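PDB 6O38: acinetobacter secreted protease CpaA, which probably hydrolyses proteins as a secreted zinc metalloprotease, and is held by its chaperone CpaB as a type II secretion substrate. Local coordinates for residues L194-I199 against T211-G216; F215-W220 against S240-S245; S382-S387 against T425-A430. All coordinates share one frame; numbering follows the deposited sequence.

Contact 1: L194-I199 against T211-G216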
ATOM      1  N   LEU A 194     -21.819  10.555  10.638  1.00 43.23           N
ATOM      2  CA  LEU A 194     -23.269  10.614  10.544  1.00 44.63           C
ATOM      3  C   LEU A 194     -23.849   9.224  10.736  1.00 44.09           C
ATOM      4  O   LEU A 194     -23.333   8.244  10.191  1.00 42.05           O
ATOM      5  CB  LEU A 194     -23.726  11.176   9.190  1.00 44.17           C
ATOM      6  CG  LEU A 194     -23.399  12.635   8.871  1.00 45.15           C
ATOM      7  CD1 LEU A 194     -23.880  12.989   7.472  1.00 43.67           C
ATOM      8  CD2 LEU A 194     -24.024  13.560   9.905  1.00 47.80           C
ATOM      9  N   ASN A 195     -24.924   9.142  11.514  1.00 41.22           N
ATOM     10  CA  ASN A 195     -25.716   7.926  11.605  1.00 41.28           C
ATOM     11  C   ASN A 195     -26.801   7.975  10.539  1.00 41.71           C
ATOM     12  O   ASN A 195     -27.510   8.979  10.414  1.00 43.45           O
ATOM     13  CB  ASN A 195     -26.331   7.778  12.997  1.00 43.39           C
ATOM     14  CG  ASN A 195     -25.284   7.611  14.081  1.00 42.81           C
ATOM     15  OD1 ASN A 195     -24.270   6.942  13.881  1.00 40.80           O
ATOM     16  ND2 ASN A 195     -25.523   8.223  15.235  1.00 44.53           N
ATOM     17  N   VAL A 196     -26.918   6.895   9.762  1.00 39.20           N
ATOM     18  CA  VAL A 196     -27.835   6.885   8.629  1.00 39.21           C
ATOM     19  C   VAL A 196     -29.280   7.102   9.062  1.00 42.44           C
ATOM     20  O   VAL A 196     -30.107   7.541   8.256  1.00 43.16           O
ATOM     21  CB  VAL A 196     -27.675   5.574   7.829  1.00 36.94           C
ATOM     22  CG1 VAL A 196     -28.351   4.411   8.544  1.00 38.26           C
ATOM     23  CG2 VAL A 196     -28.213   5.748   6.418  1.00 35.95           C
ATOM     24  N   GLN A 197     -29.607   6.812  10.325  1.00 40.12           N
ATOM     25  CA  GLN A 197     -30.944   7.095  10.830  1.00 43.18           C
ATOM     26  C   GLN A 197     -31.233   8.590  10.877  1.00 44.27           C
ATOM     27  O   GLN A 197     -32.402   8.987  10.835  1.00 45.62           O
ATOM     28  CB  GLN A 197     -31.123   6.488  12.224  1.00 44.38           C
ATOM     29  CG  GLN A 197     -30.364   7.224  13.322  1.00 44.58           C
ATOM     30  CD  GLN A 197     -30.484   6.553  14.678  1.00 45.42           C
ATOM     31  OE1 GLN A 197     -31.485   5.899  14.974  1.00 46.90           O
ATOM     32  NE2 GLN A 197     -29.463   6.717  15.511  1.00 44.45           N
ATOM     33  N   GLN A 198     -30.195   9.424  10.960  1.00 45.02           N
ATOM     34  CA  GLN A 198     -30.384  10.869  11.001  1.00 45.74           C
ATOM     35  C   GLN A 198     -30.700  11.450   9.628  1.00 44.86           C
ATOM     36  O   GLN A 198     -31.420  12.450   9.535  1.00 45.65           O
ATOM     37  CB  GLN A 198     -29.135  11.540  11.576  1.00 45.19           C
ATOM     38  CG  GLN A 198     -28.803  11.113  12.997  1.00 45.92           C
ATOM     39  CD  GLN A 198     -27.445  11.609  13.454  1.00 44.95           C
ATOM     40  OE1 GLN A 198     -26.648  12.096  12.652  1.00 43.89           O
ATOM     41  NE2 GLN A 198     -27.173  11.484  14.748  1.00 45.58           N
ATOM     42  N   ILE A 199     -30.183  10.843   8.560  1.00 45.40           N
ATOM     43  CA  ILE A 199     -30.298  11.402   7.217  1.00 43.47           C
ATOM     44  C   ILE A 199     -31.203  10.588   6.308  1.00 42.81           C
ATOM     45  O   ILE A 199     -31.526  11.059   5.203  1.00 41.54           O
ATOM     46  CB  ILE A 199     -28.913  11.571   6.559  1.00 40.72           C
ATOM     47  CG1 ILE A 199     -28.201  10.220   6.473  1.00 38.89           C
ATOM     48  CG2 ILE A 199     -28.069  12.562   7.343  1.00 41.50           C
ATOM     49  CD1 ILE A 199     -26.902  10.264   5.700  1.00 36.11           C
ATOM     50  N   THR A 211     -16.808  12.351   4.850  1.00 41.82           N
ATOM     51  CA  THR A 211     -18.053  12.035   5.538  1.00 42.51           C
ATOM     52  C   THR A 211     -18.098  10.539   5.817  1.00 41.16           C
ATOM     53  O   THR A 211     -17.813   9.729   4.929  1.00 39.42           O
ATOM     54  CB  THR A 211     -19.264  12.459   4.704  1.00 42.34           C
ATOM     55  OG1 THR A 211     -19.089  13.807   4.250  1.00 43.17           O
ATOM     56  CG2 THR A 211     -20.539  12.372   5.532  1.00 43.74           C
ATOM     57  N   GLU A 212     -18.455  10.175   7.047  1.00 42.62           N
ATOM     58  CA  GLU A 212     -18.458   8.783   7.487  1.00 41.56           C
ATOM     59  C   GLU A 212     -19.868   8.424   7.942  1.00 42.27           C
ATOM     60  O   GLU A 212     -20.366   8.976   8.929  1.00 44.13           O
ATOM     61  CB  GLU A 212     -17.435   8.569   8.603  1.00 42.09           C
ATOM     62  CG  GLU A 212     -17.346   7.146   9.117  1.00 41.60           C
ATOM     63  CD  GLU A 212     -16.175   6.949  10.063  1.00 42.36           C
ATOM     64  OE1 GLU A 212     -16.406   6.566  11.230  1.00 43.10           O
ATOM     65  OE2 GLU A 212     -15.023   7.188   9.641  1.00 42.07           O
ATOM     66  N   ILE A 213     -20.504   7.502   7.225  1.00 37.88           N
ATOM     67  CA  ILE A 213     -21.900   7.136   7.440  1.00 38.83           C
ATOM     68  C   ILE A 213     -21.941   5.741   8.048  1.00 38.38           C
ATOM     69  O   ILE A 213     -21.466   4.775   7.436  1.00 36.62           O
ATOM     70  CB  ILE A 213     -22.702   7.195   6.132  1.00 38.09           C
ATOM     71  CG1 ILE A 213     -22.652   8.609   5.551  1.00 38.54           C
ATOM     72  CG2 ILE A 213     -24.139   6.754   6.366  1.00 39.44           C
ATOM     73  CD1 ILE A 213     -23.038   8.685   4.096  1.00 37.19           C
ATOM     74  N   ALA A 214     -22.510   5.634   9.244  1.00 35.88           N
ATOM     75  CA  ALA A 214     -22.527   4.388   9.998  1.00 35.91           C
ATOM     76  C   ALA A 214     -23.892   3.715   9.920  1.00 36.33           C
ATOM     77  O   ALA A 214     -24.930   4.367  10.058  1.00 37.50           O
ATOM     78  CB  ALA A 214     -22.159   4.637  11.461  1.00 37.15           C
ATOM     79  N   PHE A 215     -23.877   2.404   9.693  1.00 35.63           N
ATOM     80  CA  PHE A 215     -25.055   1.555   9.792  1.00 36.81           C
ATOM     81  C   PHE A 215     -24.921   0.652  11.011  1.00 37.34           C
ATOM     82  O   PHE A 215     -23.828   0.157  11.308  1.00 35.93           O
ATOM     83  CB  PHE A 215     -25.236   0.699   8.533  1.00 35.28           C
ATOM     84  CG  PHE A 215     -25.794   1.446   7.352  1.00 35.13           C
ATOM     85  CD1 PHE A 215     -25.083   2.479   6.762  1.00 33.92           C
ATOM     86  CD2 PHE A 215     -27.024   1.096   6.817  1.00 36.29           C
ATOM     87  CE1 PHE A 215     -25.595   3.158   5.669  1.00 33.66           C
ATOM     88  CE2 PHE A 215     -27.541   1.770   5.726  1.00 36.08           C
ATOM     89  CZ  PHE A 215     -26.825   2.801   5.151  1.00 34.65           C
ATOM     90  N   GLY A 216     -26.028   0.435  11.715  1.00 36.47           N
ATOM     91  CA  GLY A 216     -26.013  -0.449  12.863  1.00 37.05           C
ATOM     92  C   GLY A 216     -27.406  -0.934  13.197  1.00 39.04           C
ATOM     93  O   GLY A 216     -28.386  -0.592  12.532  1.00 40.13           O
TER
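V196 lays CG1 over the ring of F215 where two parallel strands part company, the second of them in a StcE-type beta-sandwich domain. Strand 183-195 ends here, and 196-199 forms a weakly bonded helical turn, while strand 210-215 runs on beside it. CG1 of V196 stands over the centre of the ring, 3.8 Å from the centroid and only 6° off the ring normal, a CH-pi contact. With chi1 at 77°, CG1 sits between the backbone N and the carbonyl carbon, and CG2, anti to the N, lies on the same side of the ring but beyond its rim carbons, 3.5 Å from CZ of F215. CB of V196 also meets CG2 of I213 at 4.0 Å, so this one residue is wedged against two side chains of the neighbouring strand. F215 directs its CB away from 194-199, but its ring turns back to receive the valine.

L194 pairs with I213 and N195 with A214, which puts L194 and I213 on one face of the sheet and N195 and A214 on the other. On the first of these faces CD1 of L194 touches CG2 of T211 at 3.9 Å, and F224 comes up against V196, I199 and I213. The opposite face is lighter: OD1 of N195 approaches the methyl of A214 at 4.0 Å. E212 takes its carboxylate elsewhere, to a salt bridge with K239.

Three backbone bonds join the segments. L194 N gives to E212 O at 2.7 Å, and A214 N answers to L194 O. The last carries the pairing one residue past the strand end, V196 N reaching A214 O at 3.2 Å with a nearly straight N-H...O angle of 169°.

Contact 2: F215-W220 against S240-S245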
ATOM      1  N   PHE A 215     -23.877   2.404   9.693  1.00 35.63           N
ATOM      2  CA  PHE A 215     -25.055   1.555   9.792  1.00 36.81           C
ATOM      3  C   PHE A 215     -24.921   0.652  11.011  1.00 37.34           C
ATOM      4  O   PHE A 215     -23.828   0.157  11.308  1.00 35.93           O
ATOM      5  CB  PHE A 215     -25.236   0.699   8.533  1.00 35.28           C
ATOM      6  CG  PHE A 215     -25.794   1.446   7.352  1.00 35.13           C
ATOM      7  CD1 PHE A 215     -25.083   2.479   6.762  1.00 33.92           C
ATOM      8  CD2 PHE A 215     -27.024   1.096   6.817  1.00 36.29           C
ATOM      9  CE1 PHE A 215     -25.595   3.158   5.669  1.00 33.66           C
ATOM     10  CE2 PHE A 215     -27.541   1.770   5.726  1.00 36.08           C
ATOM     11  CZ  PHE A 215     -26.825   2.801   5.151  1.00 34.65           C
ATOM     12  N   GLY A 216     -26.028   0.435  11.715  1.00 36.47           N
ATOM     13  CA  GLY A 216     -26.013  -0.449  12.863  1.00 37.05           C
ATOM     14  C   GLY A 216     -27.406  -0.934  13.197  1.00 39.04           C
ATOM     15  O   GLY A 216     -28.386  -0.592  12.532  1.00 40.13           O
ATOM     16  N   ASP A 217     -27.486  -1.757  14.239  1.00 39.36           N
ATOM     17  CA  ASP A 217     -28.785  -2.181  14.742  1.00 41.64           C
ATOM     18  C   ASP A 217     -29.452  -1.019  15.465  1.00 43.97           C
ATOM     19  O   ASP A 217     -28.851  -0.392  16.344  1.00 43.99           O
ATOM     20  CB  ASP A 217     -28.636  -3.386  15.668  1.00 41.33           C
ATOM     21  CG  ASP A 217     -28.272  -4.654  14.919  1.00 39.60           C
ATOM     22  OD1 ASP A 217     -28.518  -4.716  13.695  1.00 39.09           O
ATOM     23  OD2 ASP A 217     -27.747  -5.592  15.555  1.00 38.77           O
ATOM     24  N   GLY A 218     -30.694  -0.726  15.091  1.00 40.78           N
ATOM     25  CA  GLY A 218     -31.354   0.480  15.542  1.00 42.88           C
ATOM     26  C   GLY A 218     -30.952   1.731  14.793  1.00 42.62           C
ATOM     27  O   GLY A 218     -31.461   2.814  15.112  1.00 44.26           O
ATOM     28  N   ASN A 219     -30.057   1.615  13.810  1.00 42.60           N
ATOM     29  CA  ASN A 219     -29.613   2.744  12.988  1.00 41.78           C
ATOM     30  C   ASN A 219     -29.336   2.175  11.594  1.00 39.72           C
ATOM     31  O   ASN A 219     -28.213   1.764  11.289  1.00 37.15           O
ATOM     32  CB  ASN A 219     -28.383   3.405  13.596  1.00 40.50           C
ATOM     33  CG  ASN A 219     -27.672   4.334  12.631  1.00 39.05           C
ATOM     34  OD1 ASN A 219     -28.303   5.087  11.891  1.00 39.92           O
ATOM     35  ND2 ASN A 219     -26.345   4.280  12.633  1.00 36.88           N
ATOM     36  N   TRP A 220     -30.363   2.183  10.747  1.00 37.97           N
ATOM     37  CA  TRP A 220     -30.324   1.348   9.555  1.00 36.22           C
ATOM     38  C   TRP A 220     -31.429   1.762   8.595  1.00 37.61           C
ATOM     39  O   TRP A 220     -32.541   2.082   9.022  1.00 40.63           O
ATOM     40  CB  TRP A 220     -30.478  -0.133   9.933  1.00 36.17           C
ATOM     41  CG  TRP A 220     -30.423  -1.087   8.777  1.00 34.48           C
ATOM     42  CD1 TRP A 220     -29.321  -1.733   8.299  1.00 31.79           C
ATOM     43  CD2 TRP A 220     -31.523  -1.516   7.963  1.00 35.79           C
ATOM     44  NE1 TRP A 220     -29.664  -2.531   7.235  1.00 31.12           N
ATOM     45  CE2 TRP A 220     -31.010  -2.416   7.008  1.00 33.42           C
ATOM     46  CE3 TRP A 220     -32.890  -1.221   7.946  1.00 38.91           C
ATOM     47  CZ2 TRP A 220     -31.815  -3.024   6.048  1.00 33.98           C
ATOM     48  CZ3 TRP A 220     -33.688  -1.826   6.992  1.00 39.50           C
ATOM     49  CH2 TRP A 220     -33.148  -2.718   6.057  1.00 36.98           C
ATOM     50  N   SER A 240     -20.862  -0.492   8.265  1.00 34.64           N
ATOM     51  CA  SER A 240     -21.999  -1.192   8.839  1.00 35.93           C
ATOM     52  C   SER A 240     -21.541  -2.134   9.941  1.00 36.14           C
ATOM     53  O   SER A 240     -20.554  -2.859   9.786  1.00 34.82           O
ATOM     54  CB  SER A 240     -22.768  -1.987   7.779  1.00 35.60           C
ATOM     55  OG  SER A 240     -23.805  -2.748   8.374  1.00 37.17           O
ATOM     56  N   THR A 241     -22.272  -2.113  11.053  1.00 35.52           N
ATOM     57  CA  THR A 241     -22.221  -3.166  12.057  1.00 36.01           C
ATOM     58  C   THR A 241     -23.587  -3.814  12.237  1.00 37.60           C
ATOM     59  O   THR A 241     -23.772  -4.618  13.159  1.00 38.35           O
ATOM     60  CB  THR A 241     -21.712  -2.622  13.397  1.00 36.80           C
ATOM     61  OG1 THR A 241     -22.610  -1.614  13.878  1.00 38.68           O
ATOM     62  CG2 THR A 241     -20.321  -2.023  13.236  1.00 35.41           C
ATOM     63  N   ALA A 242     -24.544  -3.483  11.372  1.00 35.75           N
ATOM     64  CA  ALA A 242     -25.903  -3.988  11.480  1.00 37.59           C
ATOM     65  C   ALA A 242     -25.968  -5.467  11.114  1.00 36.90           C
ATOM     66  O   ALA A 242     -25.131  -5.996  10.377  1.00 34.96           O
ATOM     67  CB  ALA A 242     -26.843  -3.186  10.580  1.00 38.51           C
ATOM     68  N   THR A 243     -26.991  -6.136  11.650  1.00 36.52           N
ATOM     69  CA  THR A 243     -27.195  -7.550  11.353  1.00 36.12           C
ATOM     70  C   THR A 243     -27.641  -7.752   9.910  1.00 35.69           C
ATOM     71  O   THR A 243     -27.117  -8.620   9.203  1.00 34.19           O
ATOM     72  CB  THR A 243     -28.223  -8.142  12.318  1.00 38.07           C
ATOM     73  OG1 THR A 243     -27.769  -7.975  13.667  1.00 38.43           O
ATOM     74  CG2 THR A 243     -28.430  -9.623  12.035  1.00 37.60           C
ATOM     75  N   TRP A 244     -28.601  -6.956   9.454  1.00 33.77           N
ATOM     76  CA  TRP A 244     -29.218  -7.145   8.149  1.00 33.49           C
ATOM     77  C   TRP A 244     -28.541  -6.267   7.107  1.00 32.15           C
ATOM     78  O   TRP A 244     -28.215  -5.105   7.371  1.00 32.13           O
ATOM     79  CB  TRP A 244     -30.715  -6.837   8.210  1.00 35.79           C
ATOM     80  CG  TRP A 244     -31.429  -7.706   9.192  1.00 37.16           C
ATOM     81  CD1 TRP A 244     -31.804  -7.373  10.460  1.00 38.67           C
ATOM     82  CD2 TRP A 244     -31.817  -9.071   9.003  1.00 36.97           C
ATOM     83  NE1 TRP A 244     -32.420  -8.441  11.066  1.00 39.33           N
ATOM     84  CE2 TRP A 244     -32.439  -9.497  10.193  1.00 38.29           C
ATOM     85  CE3 TRP A 244     -31.706  -9.973   7.939  1.00 35.78           C
ATOM     86  CZ2 TRP A 244     -32.950 -10.785  10.349  1.00 38.35           C
ATOM     87  CZ3 TRP A 244     -32.213 -11.249   8.096  1.00 35.98           C
ATOM     88  CH2 TRP A 244     -32.827 -11.643   9.291  1.00 37.21           C
ATOM     89  N   SER A 245     -28.325  -6.837   5.925  1.00 35.06           N
ATOM     90  CA  SER A 245     -27.627  -6.143   4.856  1.00 33.42           C
ATOM     91  C   SER A 245     -28.432  -4.947   4.352  1.00 34.31           C
ATOM     92  O   SER A 245     -29.646  -4.843   4.552  1.00 36.41           O
ATOM     93  CB  SER A 245     -27.342  -7.097   3.696  1.00 32.26           C
ATOM     94  OG  SER A 245     -26.582  -8.212   4.128  1.00 31.61           O
TER
HETATM   95  O   HOH W   1     -24.577  -2.575  15.634  1.00 36.73           O
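This is a loop-to-loop contact at the end of two adjacent parallel strands, 210-215 and 235-240, in the StcE-type beta-sandwich domain. The first loop folds into a type II beta turn from G216 to N219; the second opens with an ST turn, in which S240 OG accepts from A242 N. Strand pairing persists just far enough for T241 N to bond F215 O at 2.8 Å, the donor lying well above the carbonyl plane.

Beyond it, the carboxylate of D217 grips T243 with both oxygens. OD1 takes the backbone N at 2.9 Å, on its syn side but 26° out of plane, and OD2 takes the hydroxyl OG1 at 3.0 Å on its syn lone pair. Two bonds to one residue should hold the carboxylate against rotation. A water bonded to T241 OG1 also accepts weakly from D217 N.

Farther along, W220 points its CB toward 240-245, with CG anti to the backbone N (chi1 -179°). CD1 rests 3.7 Å from the methyl of A242, which also packs against the G216 carbonyl. The indole NE1 makes a weak, bent bond to W244 O, and CZ2 brings the ring edge within 3.2 Å of S245 O.

Contact 3: S382-S387 against T425-A430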
ATOM      1  N   SER A 382      20.953 -18.163 -11.077  1.00 67.67           N
ATOM      2  CA  SER A 382      22.363 -18.472 -11.253  1.00 70.59           C
ATOM      3  C   SER A 382      22.894 -19.233 -10.039  1.00 72.26           C
ATOM      4  O   SER A 382      22.485 -18.957  -8.906  1.00 71.47           O
ATOM      5  CB  SER A 382      23.170 -17.191 -11.459  1.00 71.46           C
ATOM      6  OG  SER A 382      24.558 -17.467 -11.539  1.00 74.44           O
ATOM      7  N   PRO A 383      23.788 -20.203 -10.243  1.00 74.67           N
ATOM      8  CA  PRO A 383      24.427 -20.860  -9.090  1.00 76.64           C
ATOM      9  C   PRO A 383      25.160 -19.890  -8.181  1.00 77.72           C
ATOM     10  O   PRO A 383      25.252 -20.140  -6.971  1.00 78.39           O
ATOM     11  CB  PRO A 383      25.391 -21.861  -9.744  1.00 79.26           C
ATOM     12  CG  PRO A 383      24.846 -22.083 -11.115  1.00 78.06           C
ATOM     13  CD  PRO A 383      24.215 -20.787 -11.525  1.00 75.78           C
ATOM     14  N   GLU A 384      25.697 -18.796  -8.727  1.00 78.03           N
ATOM     15  CA  GLU A 384      26.306 -17.771  -7.888  1.00 78.89           C
ATOM     16  C   GLU A 384      25.295 -17.188  -6.908  1.00 76.64           C
ATOM     17  O   GLU A 384      25.630 -16.903  -5.752  1.00 77.52           O
ATOM     18  CB  GLU A 384      26.914 -16.668  -8.756  1.00 79.39           C
ATOM     19  CG  GLU A 384      28.236 -17.049  -9.404  1.00 82.40           C
ATOM     20  CD  GLU A 384      28.799 -15.945 -10.278  1.00 82.93           C
ATOM     21  OE1 GLU A 384      28.020 -15.068 -10.708  1.00 80.69           O
ATOM     22  OE2 GLU A 384      30.024 -15.949 -10.528  1.00 85.68           O
ATOM     23  N   VAL A 385      24.049 -17.001  -7.352  1.00 74.53           N
ATOM     24  CA  VAL A 385      23.015 -16.491  -6.458  1.00 72.37           C
ATOM     25  C   VAL A 385      22.668 -17.527  -5.396  1.00 72.57           C
ATOM     26  O   VAL A 385      22.484 -17.190  -4.218  1.00 72.42           O
ATOM     27  CB  VAL A 385      21.773 -16.070  -7.265  1.00 69.48           C
ATOM     28  CG1 VAL A 385      20.634 -15.683  -6.333  1.00 67.31           C
ATOM     29  CG2 VAL A 385      22.116 -14.922  -8.190  1.00 69.38           C
ATOM     30  N   ASN A 386      22.571 -18.800  -5.788  1.00 72.98           N
ATOM     31  CA  ASN A 386      22.238 -19.845  -4.824  1.00 73.31           C
ATOM     32  C   ASN A 386      23.304 -19.961  -3.742  1.00 75.95           C
ATOM     33  O   ASN A 386      22.989 -20.218  -2.576  1.00 75.98           O
ATOM     34  CB  ASN A 386      22.050 -21.185  -5.536  1.00 73.62           C
ATOM     35  CG  ASN A 386      20.968 -21.138  -6.594  1.00 71.13           C
ATOM     36  OD1 ASN A 386      20.203 -20.178  -6.677  1.00 68.97           O
ATOM     37  ND2 ASN A 386      20.890 -22.185  -7.402  1.00 71.51           N
ATOM     38  N   SER A 387      24.575 -19.779  -4.112  1.00 77.66           N
ATOM     39  CA  SER A 387      25.645 -19.851  -3.124  1.00 80.38           C
ATOM     40  C   SER A 387      25.547 -18.719  -2.109  1.00 79.86           C
ATOM     41  O   SER A 387      25.896 -18.906  -0.939  1.00 81.30           O
ATOM     42  CB  SER A 387      27.007 -19.823  -3.819  1.00 83.03           C
ATOM     43  OG  SER A 387      27.130 -20.895  -4.738  1.00 83.71           O
ATOM     44  N   THR A 425      18.282 -24.119 -12.077  1.00 64.79           N
ATOM     45  CA  THR A 425      19.521 -23.503 -11.624  1.00 66.91           C
ATOM     46  C   THR A 425      20.536 -23.576 -12.757  1.00 68.61           C
ATOM     47  O   THR A 425      20.903 -24.672 -13.195  1.00 70.04           O
ATOM     48  CB  THR A 425      20.058 -24.201 -10.374  1.00 69.00           C
ATOM     49  OG1 THR A 425      19.265 -23.832  -9.239  1.00 67.67           O
ATOM     50  CG2 THR A 425      21.512 -23.816 -10.130  1.00 71.80           C
ATOM     51  N   TYR A 426      20.982 -22.415 -13.230  1.00 68.59           N
ATOM     52  CA  TYR A 426      21.845 -22.368 -14.401  1.00 70.07           C
ATOM     53  C   TYR A 426      22.487 -20.993 -14.505  1.00 70.55           C
ATOM     54  O   TYR A 426      21.855 -19.982 -14.189  1.00 68.69           O
ATOM     55  CB  TYR A 426      21.058 -22.679 -15.679  1.00 68.41           C
ATOM     56  CG  TYR A 426      21.893 -22.617 -16.933  1.00 69.96           C
ATOM     57  CD1 TYR A 426      22.770 -23.643 -17.258  1.00 72.48           C
ATOM     58  CD2 TYR A 426      21.812 -21.527 -17.787  1.00 69.09           C
ATOM     59  CE1 TYR A 426      23.539 -23.587 -18.404  1.00 74.06           C
ATOM     60  CE2 TYR A 426      22.577 -21.462 -18.930  1.00 70.67           C
ATOM     61  CZ  TYR A 426      23.438 -22.493 -19.236  1.00 73.15           C
ATOM     62  OH  TYR A 426      24.201 -22.429 -20.380  1.00 74.87           O
ATOM     63  N   LYS A 427      23.740 -20.969 -14.949  1.00 73.18           N
ATOM     64  CA  LYS A 427      24.485 -19.737 -15.174  1.00 74.10           C
ATOM     65  C   LYS A 427      24.529 -19.447 -16.669  1.00 73.88           C
ATOM     66  O   LYS A 427      25.116 -20.218 -17.437  1.00 75.58           O
ATOM     67  CB  LYS A 427      25.899 -19.847 -14.604  1.00 77.49           C
ATOM     68  CG  LYS A 427      26.880 -18.808 -15.132  1.00 79.16           C
ATOM     69  CD  LYS A 427      26.861 -17.538 -14.301  1.00 78.63           C
ATOM     70  CE  LYS A 427      27.943 -16.570 -14.757  1.00 80.74           C
ATOM     71  NZ  LYS A 427      27.528 -15.788 -15.953  1.00 79.29           N
ATOM     72  N   ILE A 428      23.904 -18.352 -17.078  1.00 72.04           N
ATOM     73  CA  ILE A 428      23.981 -17.935 -18.483  1.00 72.04           C
ATOM     74  C   ILE A 428      25.393 -17.438 -18.775  1.00 75.01           C
ATOM     75  O   ILE A 428      25.909 -16.584 -18.031  1.00 75.83           O
ATOM     76  CB  ILE A 428      22.942 -16.851 -18.776  1.00 69.36           C
ATOM     77  CG1 ILE A 428      21.535 -17.357 -18.452  1.00 66.76           C
ATOM     78  CG2 ILE A 428      23.031 -16.408 -20.229  1.00 69.55           C
ATOM     79  CD1 ILE A 428      20.437 -16.379 -18.816  1.00 65.06           C
ATOM     80  N   PRO A 429      26.058 -17.931 -19.822  1.00 76.73           N
ATOM     81  CA  PRO A 429      27.437 -17.494 -20.083  1.00 79.84           C
ATOM     82  C   PRO A 429      27.498 -16.041 -20.524  1.00 79.51           C
ATOM     83  O   PRO A 429      27.161 -15.714 -21.666  1.00 78.82           O
ATOM     84  CB  PRO A 429      27.906 -18.439 -21.198  1.00 81.53           C
ATOM     85  CG  PRO A 429      26.944 -19.591 -21.175  1.00 79.75           C
ATOM     86  CD  PRO A 429      25.640 -19.019 -20.720  1.00 76.36           C
ATOM     87  N   ALA A 430      27.945 -15.169 -19.623  1.00 80.17           N
ATOM     88  CA  ALA A 430      27.998 -13.735 -19.873  1.00 79.93           C
ATOM     89  C   ALA A 430      28.771 -13.073 -18.744  1.00 81.52           C
ATOM     90  O   ALA A 430      28.596 -13.429 -17.577  1.00 81.11           O
ATOM     91  CB  ALA A 430      26.594 -13.128 -19.977  1.00 76.46           C
TER
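N386 and T425 both turn their branches beside the backbone N: CG of N386 has chi1 -58° and OG1 of T425 has chi1 -74°. The two side chains meet tip to tip, ND2 of N386 donating to OG1 of T425 at 3.0 Å. The hydroxyl lies close to the amide plane, yet the N-H...O angle is bent to 133°. The other end of the amide is held too, since OD1 of N386 bonds S381 OG.

P383 touches both T425 and K427. Its CG meets CG2 of T425 at 3.9 Å, while CD packs 3.6 Å from CB of K427. These contacts join the start of helix 383-389, N-capped by S382 through a weak bond from E384 N to OG, to the loop that leaves strand 416-425 in the reprolysin-like metalloprotease region. CA of S382 makes a CA-H...O contact of 3.3 Å with Y426 O.

K427 passes the cap with its CD 3.6 Å from S382 OG. The chain is bent at chi2 and again at chi4, which sets NZ; NZ donates to I428 O at 2.8 Å and A430 O at 3.1 Å, and it also forms a salt bridge with E464.

How the contacts relate
Following the chain from the N terminus, contact 1 closes the short connection between strands 183-195 and 210-215. Contact 2 begins on the residues where contact 1 ends, sharing F215 and G216, and closes the longer excursion to 240-245. Neither encloses the other; together they join three successive parallel strands side by side. N219, from the turn of contact 2, ties them further: its OD1 probably bonds Q197 N at 2.7 Å. Contact 3 follows in series, its centre about 60 Å from that of contact 1 and across the chain's centre. It closes a loop holding helix 391-411 and most of strand 416-425, tying the start of helix 383-389 to 425-430 in the reprolysin-like region.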